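Local coordinates for protein STE5 (Saccharomyces cerevisiae, PDB 3FZE), which acts as a scaffold in yeast pheromone signalling, its minimal scaffold domain cocatalysing phosphorylation of the MAP kinase Fus3 by Ste7, at residues A[25-29]-A[58-62]; A[37-41]-A[75-81]; A[65-69]-A[97-102]; A[126-130]-A[160-164]; A[147-153]-A[164-170]. The contacts are given in a common frame with arbitrary orientation. Where two conformers were deposited one is given. Numbering follows the deposited sequence.

Contact 1 of 5, residues A[25-29]-A[58-62]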
# COMPACT_ATOMS: atom_id res chain seq x y z
N GLN A 25 -3.33 2.62 4.23
CA GLN A 25 -3.97 3.32 5.32
C GLN A 25 -5.45 3.38 5.03
O GLN A 25 -5.87 3.94 4.02
CB GLN A 25 -3.39 4.72 5.43
CG GLN A 25 -4.09 5.57 6.45
CD GLN A 25 -3.36 6.86 6.69
OE1 GLN A 25 -2.89 7.50 5.75
NE2 GLN A 25 -3.24 7.26 7.95
N ILE A 26 -6.25 2.76 5.91
CA ILE A 26 -7.68 2.66 5.67
C ILE A 26 -8.54 3.34 6.74
O ILE A 26 -8.45 3.02 7.93
CB ILE A 26 -8.14 1.20 5.52
CG1 ILE A 26 -7.25 0.46 4.51
CG2 ILE A 26 -9.60 1.15 5.08
CD1 ILE A 26 -7.53 -1.03 4.38
N ASP A 27 -9.34 4.30 6.29
CA ASP A 27 -10.44 4.85 7.08
C ASP A 27 -11.66 4.01 6.71
O ASP A 27 -12.19 4.10 5.60
CB ASP A 27 -10.67 6.33 6.71
CG ASP A 27 -11.84 6.94 7.45
OD1 ASP A 27 -12.69 6.19 7.96
OD2 ASP A 27 -11.92 8.20 7.52
N PHE A 28 -12.07 3.16 7.64
CA PHE A 28 -13.12 2.19 7.37
C PHE A 28 -14.50 2.83 7.22
O PHE A 28 -15.39 2.25 6.59
CB PHE A 28 -13.15 1.12 8.46
CG PHE A 28 -11.91 0.29 8.51
CD1 PHE A 28 -11.77 -0.82 7.69
CD2 PHE A 28 -10.87 0.63 9.37
CE1 PHE A 28 -10.63 -1.59 7.74
CE2 PHE A 28 -9.73 -0.14 9.41
CZ PHE A 28 -9.61 -1.24 8.60
N THR A 29 -14.67 4.01 7.79
CA THR A 29 -15.96 4.70 7.76
C THR A 29 -16.28 5.24 6.36
O THR A 29 -17.44 5.51 6.04
CB THR A 29 -16.02 5.85 8.79
OG1 THR A 29 -15.19 6.93 8.36
CG2 THR A 29 -15.57 5.37 10.16
N PHE A 58 -0.51 -2.19 7.44
CA PHE A 58 -1.82 -1.54 7.53
C PHE A 58 -1.77 -0.45 8.59
O PHE A 58 -1.26 -0.68 9.68
CB PHE A 58 -2.89 -2.56 7.90
CG PHE A 58 -3.35 -3.42 6.76
CD1 PHE A 58 -4.17 -2.90 5.77
CD2 PHE A 58 -2.98 -4.75 6.70
CE1 PHE A 58 -4.59 -3.71 4.71
CE2 PHE A 58 -3.40 -5.56 5.65
CZ PHE A 58 -4.20 -5.03 4.65
N VAL A 59 -2.31 0.71 8.26
CA VAL A 59 -2.31 1.87 9.15
C VAL A 59 -3.71 2.44 9.25
O VAL A 59 -4.42 2.53 8.24
CB VAL A 59 -1.36 2.96 8.62
CG1 VAL A 59 -1.31 4.17 9.56
CG2 VAL A 59 0.03 2.38 8.41
N ASP A 60 -4.14 2.81 10.45
CA ASP A 60 -5.47 3.40 10.60
C ASP A 60 -5.49 4.90 10.27
O ASP A 60 -4.46 5.50 9.96
CB ASP A 60 -6.13 3.05 11.95
CG ASP A 60 -5.58 3.85 13.15
OD1 ASP A 60 -4.89 4.86 12.96
OD2 ASP A 60 -5.88 3.44 14.29
N ARG A 61 -6.68 5.49 10.32
CA ARG A 61 -6.83 6.88 9.88
C ARG A 61 -6.12 7.88 10.79
O ARG A 61 -5.92 9.03 10.39
CB ARG A 61 -8.30 7.24 9.71
CG ARG A 61 -9.11 7.21 10.98
CD ARG A 61 -10.57 7.46 10.65
NE ARG A 61 -11.40 7.56 11.84
CZ ARG A 61 -12.70 7.82 11.83
NH1 ARG A 61 -13.33 8.01 10.68
NH2 ARG A 61 -13.37 7.90 12.97
N ASN A 62 -5.74 7.45 11.98
CA ASN A 62 -4.97 8.28 12.91
C ASN A 62 -3.49 7.93 12.97
O ASN A 62 -2.78 8.32 13.90
CB ASN A 62 -5.60 8.22 14.29
CG ASN A 62 -6.97 8.82 14.30
OD1 ASN A 62 -7.15 9.96 13.88
ND2 ASN A 62 -7.96 8.05 14.75
O HOH W 1 -9.02 3.81 10.44
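This is a parallel strand pairing that continues into loops, between two neighbouring strands of the vWA-like alpha/beta/alpha domain. Residues 25-29 lie at the C-terminal part of strand 19-26 and residues 58-62 at that of strand 55-60, each continuing into a loop; helix 35-50 connects the two strands in a beta-alpha-beta unit. I26 N to V59 O (3.0 Å) is the direct backbone bond between the segments, and Q25 CA lies 3.1 Å from V59 O in a CA-H...O contact. Beyond I26 a water takes its place, donating to I26 O at 2.7 Å and accepting from R61 N at 2.9 Å, and the chains separate after D27 and R61. The side chain of Q25 reaches across to the neighbouring strand, where NE2 donates to D60 O at 2.9 Å; NE2 also bonds K125 O, while OE1 is held by S117 and the backbone of I127. D27 forms an Asx turn, its OD1 accepting from T29 N at 2.9 Å and from T29 OG1 at 2.6 Å; the same carboxylate meets R61 in a salt bridge, D27 OD1 to R61 NH1 3.3 Å, with weak hydrogen-bond geometry. I26 CD1 packs 4.0 Å from CE1 of the F58 ring. The chemistry thus passes from backbone bonding to a bridging water and a long ion pair at the exposed R61: polar side-chain and water links continue the join beyond the direct backbone bond.

Contact 2 of 5, residues A[37-41]-A[75-81]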
# COMPACT_ATOMS: atom_id res chain seq x y z
N LEU A 37 -12.54 -3.91 0.87
CA LEU A 37 -11.78 -4.86 1.68
C LEU A 37 -11.51 -6.17 0.94
O LEU A 37 -10.44 -6.76 1.07
CB LEU A 37 -12.47 -5.12 3.02
CG LEU A 37 -11.85 -4.42 4.23
CD1 LEU A 37 -11.22 -3.08 3.86
CD2 LEU A 37 -12.86 -4.28 5.36
N ILE A 38 -12.49 -6.64 0.18
CA ILE A 38 -12.31 -7.86 -0.58
C ILE A 38 -11.22 -7.70 -1.64
O ILE A 38 -10.41 -8.62 -1.86
CB ILE A 38 -13.63 -8.30 -1.24
CG1 ILE A 38 -14.65 -8.65 -0.16
CG2 ILE A 38 -13.38 -9.47 -2.17
CD1 ILE A 38 -16.04 -8.93 -0.70
N VAL A 39 -11.17 -6.53 -2.27
CA VAL A 39 -10.14 -6.30 -3.29
C VAL A 39 -8.76 -6.13 -2.66
O VAL A 39 -7.75 -6.51 -3.24
CB VAL A 39 -10.51 -5.13 -4.24
CG1 VAL A 39 -10.43 -3.79 -3.53
CG2 VAL A 39 -9.60 -5.16 -5.48
N VAL A 40 -8.71 -5.59 -1.45
CA VAL A 40 -7.45 -5.53 -0.72
C VAL A 40 -6.92 -6.95 -0.46
O VAL A 40 -5.75 -7.26 -0.74
CB VAL A 40 -7.61 -4.78 0.62
CG1 VAL A 40 -6.36 -4.95 1.48
CG2 VAL A 40 -7.88 -3.30 0.34
N TYR A 41 -7.78 -7.81 0.06
CA TYR A 41 -7.40 -9.21 0.29
C TYR A 41 -6.96 -9.89 -1.00
O TYR A 41 -5.89 -10.49 -1.05
CB TYR A 41 -8.55 -9.98 0.95
CG TYR A 41 -8.29 -11.46 1.08
CD1 TYR A 41 -7.32 -11.94 1.95
CD2 TYR A 41 -9.00 -12.39 0.32
CE1 TYR A 41 -7.06 -13.31 2.06
CE2 TYR A 41 -8.75 -13.75 0.43
CZ TYR A 41 -7.78 -14.21 1.31
OH TYR A 41 -7.52 -15.56 1.44
N ILE A 75 -1.52 -12.70 6.07
CA ILE A 75 -2.78 -12.57 5.33
C ILE A 75 -3.35 -13.94 5.00
O ILE A 75 -3.18 -14.47 3.90
CB ILE A 75 -2.66 -11.65 4.09
CG1 ILE A 75 -1.95 -10.35 4.44
CG2 ILE A 75 -4.04 -11.39 3.49
CD1 ILE A 75 -2.57 -9.57 5.59
N ASP A 76 -4.03 -14.50 6.00
CA ASP A 76 -4.54 -15.86 5.98
C ASP A 76 -5.87 -15.97 5.25
O ASP A 76 -6.09 -16.90 4.47
CB ASP A 76 -4.70 -16.35 7.42
CG ASP A 76 -5.11 -17.80 7.50
OD1 ASP A 76 -4.43 -18.65 6.88
OD2 ASP A 76 -6.11 -18.10 8.20
N SER A 77 -6.76 -15.02 5.51
CA SER A 77 -8.09 -15.05 4.94
C SER A 77 -8.61 -13.62 4.91
O SER A 77 -7.92 -12.71 5.35
CB SER A 77 -9.02 -15.90 5.81
OG SER A 77 -9.37 -15.20 7.00
N LEU A 78 -9.82 -13.45 4.38
CA LEU A 78 -10.45 -12.14 4.36
C LEU A 78 -10.56 -11.55 5.77
O LEU A 78 -10.38 -10.35 5.95
CB LEU A 78 -11.82 -12.21 3.70
CG LEU A 78 -12.59 -10.88 3.60
CD1 LEU A 78 -11.80 -9.85 2.80
CD2 LEU A 78 -13.96 -11.12 2.99
N ASP A 79 -10.85 -12.40 6.75
CA ASP A 79 -10.93 -11.98 8.15
C ASP A 79 -9.66 -11.26 8.61
O ASP A 79 -9.73 -10.33 9.42
CB ASP A 79 -11.20 -13.19 9.06
CG ASP A 79 -12.56 -13.82 8.83
OD1 ASP A 79 -13.45 -13.17 8.22
OD2 ASP A 79 -12.76 -14.97 9.27
N SER A 80 -8.51 -11.68 8.10
CA SER A 80 -7.25 -11.04 8.45
C SER A 80 -7.32 -9.54 8.17
O SER A 80 -6.68 -8.74 8.86
CB SER A 80 -6.09 -11.64 7.65
OG SER A 80 -6.00 -13.04 7.83
N ILE A 81 -8.08 -9.18 7.14
CA ILE A 81 -8.27 -7.80 6.74
C ILE A 81 -9.38 -7.16 7.56
O ILE A 81 -9.17 -6.18 8.28
CB ILE A 81 -8.65 -7.70 5.24
CG1 ILE A 81 -7.58 -8.37 4.37
CG2 ILE A 81 -8.85 -6.25 4.82
CD1 ILE A 81 -6.17 -7.83 4.61
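Y41 lays its ring against the turn that leads into helix 78-82, with the backbone N of L78 over one ring face and Y41 CE1 3.3 Å from S77 C. At the ring edge I75 CG2 comes to 3.7 Å from Y41 CD1. No hydrogen bond links the two segments: an aromatic plate simply rests on peptide and aliphatic groups. The turn beneath it is kept in shape by its own polar bonds. S77 is the N-cap of the short helix and forms a capping box with S80, in which S77 N donates to S80 OG at 3.1 Å and D79 N donates weakly to S77 OG at 3.2 Å; D76 N also donates to S80 OG at 3.1 Å. One turn back along helix 35-50, the aliphatic side chains continue the contact. L37 CG meets I81 CG2 at 3.6 Å, and L78 CD1 approaches both Y41 CB (3.7 Å) and the carbonyl L37 O (3.8 Å), while I38 CG1 touches L78 CD2 at 4.1 Å nearer the surface. I81 also reaches V40, CD1 to CG1 at 4.3 Å, as the contact deepens. There the strand side of the domain begins: V40, I75 and I81 all pack on F58 of strand 55-60, and V40 also touches L174 of helix 170-180, placing the short helix 78-82 beside helix 35-50 on the same flank of the sheet.

Contact 3 of 5, residues A[65-69]-A[97-102]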
# COMPACT_ATOMS: atom_id res chain seq x y z
N VAL A 65 -0.23 1.90 13.54
CA VAL A 65 0.08 0.65 12.84
C VAL A 65 -0.81 -0.45 13.37
O VAL A 65 -0.85 -0.71 14.57
CB VAL A 65 1.55 0.24 13.06
CG1 VAL A 65 1.82 -1.14 12.42
CG2 VAL A 65 2.50 1.29 12.51
N LEU A 66 -1.52 -1.12 12.46
CA LEU A 66 -2.45 -2.18 12.82
C LEU A 66 -1.83 -3.57 12.68
O LEU A 66 -2.05 -4.45 13.51
CB LEU A 66 -3.73 -2.08 11.99
CG LEU A 66 -4.46 -0.73 12.08
CD1 LEU A 66 -5.73 -0.77 11.25
CD2 LEU A 66 -4.77 -0.37 13.52
N ASP A 67 -1.05 -3.76 11.62
CA ASP A 67 -0.35 -5.02 11.44
C ASP A 67 0.62 -4.81 10.31
O ASP A 67 0.53 -3.81 9.58
CB ASP A 67 -1.32 -6.15 11.12
CG ASP A 67 -0.70 -7.52 11.33
OD1 ASP A 67 0.35 -7.60 12.02
OD2 ASP A 67 -1.26 -8.50 10.80
N TYR A 68 1.58 -5.71 10.18
CA TYR A 68 2.65 -5.54 9.21
C TYR A 68 3.42 -6.83 9.10
O TYR A 68 3.29 -7.71 9.93
CB TYR A 68 3.61 -4.44 9.66
CG TYR A 68 4.27 -4.77 10.96
CD1 TYR A 68 5.41 -5.56 11.00
CD2 TYR A 68 3.73 -4.33 12.16
CE1 TYR A 68 6.01 -5.88 12.20
CE2 TYR A 68 4.32 -4.64 13.36
CZ TYR A 68 5.46 -5.42 13.37
OH TYR A 68 6.03 -5.73 14.59
N GLY A 69 4.25 -6.92 8.06
CA GLY A 69 5.14 -8.05 7.92
C GLY A 69 4.98 -8.72 6.58
O GLY A 69 4.73 -8.06 5.57
N TRP A 97 10.29 3.97 10.86
CA TRP A 97 9.84 2.91 11.75
C TRP A 97 9.67 1.62 10.96
O TRP A 97 10.12 0.55 11.38
CB TRP A 97 8.51 3.25 12.45
CG TRP A 97 7.99 2.07 13.21
CD1 TRP A 97 8.31 1.71 14.49
CD2 TRP A 97 7.10 1.06 12.72
NE1 TRP A 97 7.66 0.55 14.83
CE2 TRP A 97 6.92 0.13 13.76
CE3 TRP A 97 6.45 0.86 11.50
CZ2 TRP A 97 6.10 -0.99 13.62
CZ3 TRP A 97 5.63 -0.26 11.36
CH2 TRP A 97 5.47 -1.17 12.42
N LEU A 98 9.02 1.72 9.80
CA LEU A 98 8.78 0.54 8.98
C LEU A 98 10.09 -0.09 8.49
O LEU A 98 10.25 -1.31 8.56
CB LEU A 98 7.87 0.88 7.80
CG LEU A 98 7.40 -0.32 6.95
CD1 LEU A 98 6.47 -1.25 7.76
CD2 LEU A 98 6.71 0.17 5.67
N LYS A 99 11.02 0.73 8.01
CA LYS A 99 12.30 0.20 7.55
C LYS A 99 13.05 -0.50 8.68
O LYS A 99 13.56 -1.61 8.50
CB LYS A 99 13.17 1.29 6.93
CG LYS A 99 14.53 0.80 6.44
CD LYS A 99 15.62 0.99 7.49
CE LYS A 99 16.96 0.46 6.99
NZ LYS A 99 18.11 1.07 7.73
N ASN A 100 13.10 0.13 9.85
CA ASN A 100 13.77 -0.47 11.00
C ASN A 100 13.13 -1.78 11.46
O ASN A 100 13.81 -2.70 11.92
CB ASN A 100 13.84 0.53 12.16
CG ASN A 100 14.87 1.62 11.93
OD1 ASN A 100 15.83 1.43 11.19
ND2 ASN A 100 14.67 2.77 12.56
N THR A 101 11.81 -1.86 11.31
CA THR A 101 11.06 -3.03 11.71
C THR A 101 11.17 -4.16 10.69
O THR A 101 11.44 -5.29 11.05
CB THR A 101 9.58 -2.70 11.96
OG1 THR A 101 9.47 -1.73 13.00
CG2 THR A 101 8.82 -3.96 12.36
N LEU A 102 10.96 -3.84 9.41
CA LEU A 102 11.03 -4.85 8.35
C LEU A 102 12.46 -5.21 7.99
O LEU A 102 12.74 -6.35 7.60
CB LEU A 102 10.31 -4.38 7.08
CG LEU A 102 8.81 -4.09 7.13
CD1 LEU A 102 8.29 -3.67 5.77
CD2 LEU A 102 8.03 -5.28 7.65
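Helix 95-102 packs on the outermost strand 65-68, an example of the helix-on-sheet layering of the vWA-like alpha/beta/alpha fold; the local axes approach to 11.4 Å and their directions differ by 34°. W97 comes first and does much of the work. Its six-membered ring receives a CH-pi contact from V65 CG2, 4.0 Å from the ring centroid, while its edge points into the face of Y68 in a T-shaped stack, centroids 5.2 Å apart and planes at 89°. The indole thus offers its face to V65 and its edge to Y68. L98 turns instead to F93 and to C57 of strand 55-60. One helical turn after W97, T101 returns to the strand: its OG1 donates to W97 O at 2.9 Å, and its methyl CG2 lies 3.4 Å from Y68 CE1. L102 ends the helix, its CD2 4.3 Å from Y68 CD1. Y68 also makes a cation-pi interaction with K74, so its ring joins the strand to what follows as well as to the helix. At the strand's end the chain turns a corner at G69, whose backbone angles would press a CB against the preceding carbonyl; here G69 CA rests 4.0 Å from L102 CD2.

Contact 4 of 5, residues A[126-130]-A[160-164]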
# COMPACT_ATOMS: atom_id res chain seq x y z
N SER A 126 -1.91 11.42 7.74
CA SER A 126 -1.91 10.69 6.47
C SER A 126 -0.51 10.18 6.12
O SER A 126 0.46 10.94 6.16
CB SER A 126 -2.45 11.59 5.35
OG SER A 126 -2.13 11.07 4.07
N ILE A 127 -0.40 8.90 5.78
CA ILE A 127 0.89 8.34 5.41
C ILE A 127 1.46 8.99 4.13
O ILE A 127 2.65 8.86 3.83
CB ILE A 127 0.83 6.79 5.24
CG1 ILE A 127 -0.02 6.42 4.02
CG2 ILE A 127 0.29 6.14 6.51
CD1 ILE A 127 0.09 4.95 3.62
N LEU A 128 0.61 9.70 3.39
CA LEU A 128 1.03 10.26 2.11
C LEU A 128 1.91 11.51 2.27
O LEU A 128 2.57 11.93 1.32
CB LEU A 128 -0.19 10.55 1.23
CG LEU A 128 -1.16 9.39 0.98
CD1 LEU A 128 -2.38 9.84 0.21
CD2 LEU A 128 -0.46 8.26 0.24
N PHE A 129 1.95 12.07 3.48
CA PHE A 129 2.78 13.26 3.74
C PHE A 129 4.16 12.89 4.27
O PHE A 129 5.00 13.77 4.50
CB PHE A 129 2.10 14.17 4.78
CG PHE A 129 0.88 14.87 4.27
CD1 PHE A 129 0.92 16.20 3.90
CD2 PHE A 129 -0.32 14.19 4.17
CE1 PHE A 129 -0.21 16.84 3.44
CE2 PHE A 129 -1.45 14.83 3.70
CZ PHE A 129 -1.40 16.15 3.33
N GLN A 130 4.41 11.61 4.49
CA GLN A 130 5.57 11.20 5.28
C GLN A 130 6.80 11.04 4.39
O GLN A 130 6.67 11.00 3.17
CB GLN A 130 5.25 9.94 6.09
CG GLN A 130 4.14 10.18 7.12
CD GLN A 130 3.66 8.92 7.81
OE1 GLN A 130 4.28 7.86 7.69
NE2 GLN A 130 2.53 9.03 8.52
N LYS A 160 2.56 19.35 1.28
CA LYS A 160 3.97 19.12 1.00
C LYS A 160 4.21 17.76 0.35
O LYS A 160 5.07 17.00 0.79
CB LYS A 160 4.81 19.24 2.27
CG LYS A 160 4.34 18.36 3.42
CD LYS A 160 5.52 17.71 4.14
CE LYS A 160 5.25 17.55 5.63
NZ LYS A 160 3.92 16.96 5.92
N ILE A 161 3.45 17.45 -0.69
CA ILE A 161 3.58 16.17 -1.36
C ILE A 161 3.95 16.33 -2.83
O ILE A 161 3.22 16.96 -3.60
CB ILE A 161 2.31 15.32 -1.23
CG1 ILE A 161 1.79 15.35 0.21
CG2 ILE A 161 2.57 13.89 -1.70
CD1 ILE A 161 0.43 14.72 0.39
N ASP A 162 5.08 15.76 -3.22
CA ASP A 162 5.58 15.86 -4.59
C ASP A 162 4.61 15.27 -5.61
O ASP A 162 3.61 15.88 -5.98
CB ASP A 162 6.95 15.20 -4.70
CG ASP A 162 6.95 13.74 -4.25
OD1 ASP A 162 5.89 13.25 -3.80
OD2 ASP A 162 8.00 13.09 -4.35
N GLU A 163 4.93 14.06 -6.07
CA GLU A 163 4.14 13.40 -7.10
C GLU A 163 3.01 12.57 -6.51
O GLU A 163 2.95 11.36 -6.68
CB GLU A 163 5.05 12.53 -7.97
CG GLU A 163 5.92 13.35 -8.92
CD GLU A 163 7.32 12.79 -9.06
OE1 GLU A 163 7.85 12.25 -8.07
OE2 GLU A 163 7.89 12.90 -10.17
N LEU A 164 2.10 13.25 -5.81
CA LEU A 164 0.89 12.63 -5.30
C LEU A 164 0.03 12.17 -6.47
O LEU A 164 -0.06 12.85 -7.49
CB LEU A 164 0.12 13.61 -4.42
CG LEU A 164 -1.26 13.15 -3.93
CD1 LEU A 164 -1.14 11.98 -2.95
CD2 LEU A 164 -2.01 14.31 -3.29
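I161 is the bump that organises this contact, and the hollow that takes it is formed by L128 and F129 on a short 3-10 turn. Its CD1 methyl sits almost squarely over the F129 ring, 3.6 Å from the centroid and 4° off the ring normal, a clear CH-pi contact. On the L128 side of the hollow, I161 CG2 abuts L128 O at 3.6 Å and I161 CD1 lies 4.3 Å from L128 CB. A second, shallower fit follows as the chain comes back at L164, whose CD1 meets L128 CD1 at 4.0 Å; L128 thus touches both projecting side chains. D162 and E163, poorly ordered, make no contact with residues 126-130, and I161 and L164 provide the apolar side-chain contacts with L128 and F129. At the other end, the poorly ordered K160 stretches along the F129 edge, NZ 3.5 Å from F129 CB. The receiving surface is shaped by an ST turn, in which L128 N donates to S126 OG at 3.1 Å, and by F129 N donating to S126 O at 3.3 Å. M121 also packs on F129 and I161, while L128 backs onto K147 and K149 of strand 145-150. With no hydrogen bond between the segments, the two loops, which precede and follow strand 145-150, are joined by van der Waals and CH-pi contacts, so their fit depends on complementary shape and not on polar pairing.

Contact 5 of 5, residues A[147-153]-A[164-170]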
# COMPACT_ATOMS: atom_id res chain seq x y z
N LYS A 147 2.88 7.10 -4.20
CA LYS A 147 1.96 7.60 -3.19
C LYS A 147 0.61 7.89 -3.82
O LYS A 147 0.50 8.74 -4.70
CB LYS A 147 2.52 8.87 -2.55
CG LYS A 147 3.83 8.67 -1.82
CD LYS A 147 4.40 9.99 -1.32
CE LYS A 147 5.79 9.80 -0.74
NZ LYS A 147 6.47 11.10 -0.47
N ILE A 148 -0.42 7.18 -3.36
CA ILE A 148 -1.73 7.27 -3.99
C ILE A 148 -2.85 7.57 -3.00
O ILE A 148 -3.00 6.92 -1.97
CB ILE A 148 -2.10 5.99 -4.77
CG1 ILE A 148 -1.03 5.66 -5.82
CG2 ILE A 148 -3.46 6.15 -5.44
CD1 ILE A 148 -1.26 4.32 -6.52
N LYS A 149 -3.65 8.58 -3.34
CA LYS A 149 -4.79 8.95 -2.53
C LYS A 149 -6.06 8.41 -3.18
O LYS A 149 -6.39 8.75 -4.32
CB LYS A 149 -4.86 10.48 -2.40
CG LYS A 149 -5.58 10.97 -1.16
CD LYS A 149 -7.04 10.59 -1.19
CE LYS A 149 -7.79 11.20 -0.02
NZ LYS A 149 -9.24 10.94 -0.16
N VAL A 150 -6.76 7.55 -2.45
CA VAL A 150 -8.05 7.04 -2.91
C VAL A 150 -9.16 8.00 -2.48
O VAL A 150 -9.31 8.30 -1.29
CB VAL A 150 -8.31 5.62 -2.38
CG1 VAL A 150 -9.74 5.20 -2.68
CG2 VAL A 150 -7.30 4.65 -2.97
N GLY A 151 -9.91 8.50 -3.45
CA GLY A 151 -10.91 9.53 -3.21
C GLY A 151 -10.38 10.88 -3.69
O GLY A 151 -9.40 11.39 -3.15
N TYR A 152 -11.03 11.44 -4.70
CA TYR A 152 -10.53 12.66 -5.32
C TYR A 152 -10.57 13.85 -4.38
O TYR A 152 -11.47 13.97 -3.54
CB TYR A 152 -11.30 12.98 -6.61
CG TYR A 152 -11.06 11.98 -7.73
CD1 TYR A 152 -9.77 11.69 -8.16
CD2 TYR A 152 -12.13 11.34 -8.35
CE1 TYR A 152 -9.55 10.79 -9.18
CE2 TYR A 152 -11.91 10.43 -9.38
CZ TYR A 152 -10.62 10.16 -9.79
OH TYR A 152 -10.40 9.26 -10.81
N LEU A 153 -9.59 14.73 -4.52
CA LEU A 153 -9.47 15.90 -3.66
C LEU A 153 -9.83 17.17 -4.40
O LEU A 153 -9.55 17.30 -5.60
CB LEU A 153 -8.03 16.02 -3.14
CG LEU A 153 -7.43 14.78 -2.48
CD1 LEU A 153 -5.93 14.91 -2.34
CD2 LEU A 153 -8.09 14.52 -1.14
N LEU A 164 2.10 13.25 -5.81
CA LEU A 164 0.89 12.63 -5.30
C LEU A 164 0.03 12.17 -6.47
O LEU A 164 -0.06 12.85 -7.49
CB LEU A 164 0.12 13.61 -4.42
CG LEU A 164 -1.26 13.15 -3.93
CD1 LEU A 164 -1.14 11.98 -2.95
CD2 LEU A 164 -2.01 14.31 -3.29
N VAL A 165 -0.60 11.01 -6.33
CA VAL A 165 -1.47 10.47 -7.36
C VAL A 165 -2.86 10.23 -6.79
O VAL A 165 -2.99 9.66 -5.70
CB VAL A 165 -0.92 9.14 -7.92
CG1 VAL A 165 -1.95 8.47 -8.82
CG2 VAL A 165 0.39 9.38 -8.66
N GLU A 166 -3.89 10.65 -7.51
CA GLU A 166 -5.27 10.48 -7.03
C GLU A 166 -6.02 9.42 -7.82
O GLU A 166 -5.87 9.31 -9.04
CB GLU A 166 -6.03 11.80 -7.07
CG GLU A 166 -5.63 12.79 -5.98
CD GLU A 166 -6.31 14.14 -6.13
OE1 GLU A 166 -7.53 14.17 -6.38
OE2 GLU A 166 -5.61 15.17 -6.01
N ALA A 167 -6.84 8.64 -7.13
CA ALA A 167 -7.59 7.58 -7.78
C ALA A 167 -9.01 7.49 -7.23
O ALA A 167 -9.28 7.89 -6.10
CB ALA A 167 -6.87 6.26 -7.60
N SER A 168 -9.91 6.92 -8.04
CA SER A 168 -11.33 6.92 -7.71
C SER A 168 -11.71 5.91 -6.63
O SER A 168 -12.60 6.17 -5.82
CB SER A 168 -12.16 6.67 -8.97
OG SER A 168 -11.88 5.39 -9.49
N SER A 169 -11.07 4.75 -6.64
CA SER A 169 -11.43 3.69 -5.71
C SER A 169 -10.27 2.77 -5.39
O SER A 169 -9.27 2.72 -6.13
CB SER A 169 -12.61 2.87 -6.26
OG SER A 169 -12.21 2.06 -7.36
N TRP A 170 -10.41 2.03 -4.30
CA TRP A 170 -9.49 0.95 -3.97
C TRP A 170 -9.42 -0.08 -5.09
O TRP A 170 -8.36 -0.61 -5.41
CB TRP A 170 -9.90 0.26 -2.66
CG TRP A 170 -9.68 1.11 -1.44
CD1 TRP A 170 -10.63 1.83 -0.76
CD2 TRP A 170 -8.44 1.35 -0.77
NE1 TRP A 170 -10.05 2.49 0.29
CE2 TRP A 170 -8.71 2.22 0.31
CE3 TRP A 170 -7.12 0.91 -0.96
CZ2 TRP A 170 -7.72 2.66 1.19
CZ3 TRP A 170 -6.14 1.35 -0.09
CH2 TRP A 170 -6.44 2.21 0.97
O HOH W 2 -9.01 6.67 -10.86
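Four backbone hydrogen bonds join these parallel strands: V165 N to K147 O (3.0 Å), K149 N to V165 O (2.7 Å), A167 N to K149 O (2.8 Å) and G151 N to A167 O (2.8 Å). A fifth comes from a side chain: E166 OE1 accepts from L153 N at 2.8 Å, holding the chain as it curls back after the strand. K149 reinforces that curl, NZ donating to V150 O at 2.9 Å and to G151 O at 3.0 Å, and the backbone of G151 has angles that would jam a CB. Further out, a water joins Y152 OH (2.9 Å) to S168 N (3.0 Å), and A167 O lies over the Y152 ring face. Apolar packing completes the contact. I148 CG2 meets A167 CB at 4.0 Å and I148 CG1 meets V165 CB at 4.1 Å, while V150 CG1 sits 4.1 Å from the centroid of the five-membered ring of W170, over its face. L153 CD1 touches L164 CD2 at 4.1 Å. Strand 165-167 is the outermost of the sheet on this side; V165 and A167 pack on helix 2-14, I148, V150 and A167 meet V173 of helix 170-180, and strand 145-150 bonds onward to strand 111-117.

How the contacts relate
Along the chain, contacts 1 and 2 interlock, as do 2 and 3 and then 4 and 5, whereas contact 3 closes before contact 4 opens. Contacts 1, 3 and 5 all reach the one mixed sheet: contact 3 at its edge strand 65-68, contact 5 at the opposite edge strand 165-167, their centres about 23 Å apart, and contact 1 between them. Contact 1 touches every other contact; F58 packs against contact 2 and bonds strand 65-68 of contact 3, Q25 bonds contact 4, and W170 of contact 5 packs on Q25 and I26. Contacts 4 and 5 share L164, with centres about 11 Å apart. Sheet, flanking helices and loops thus form one compact domain, consistent with a single Fus3-directed unit.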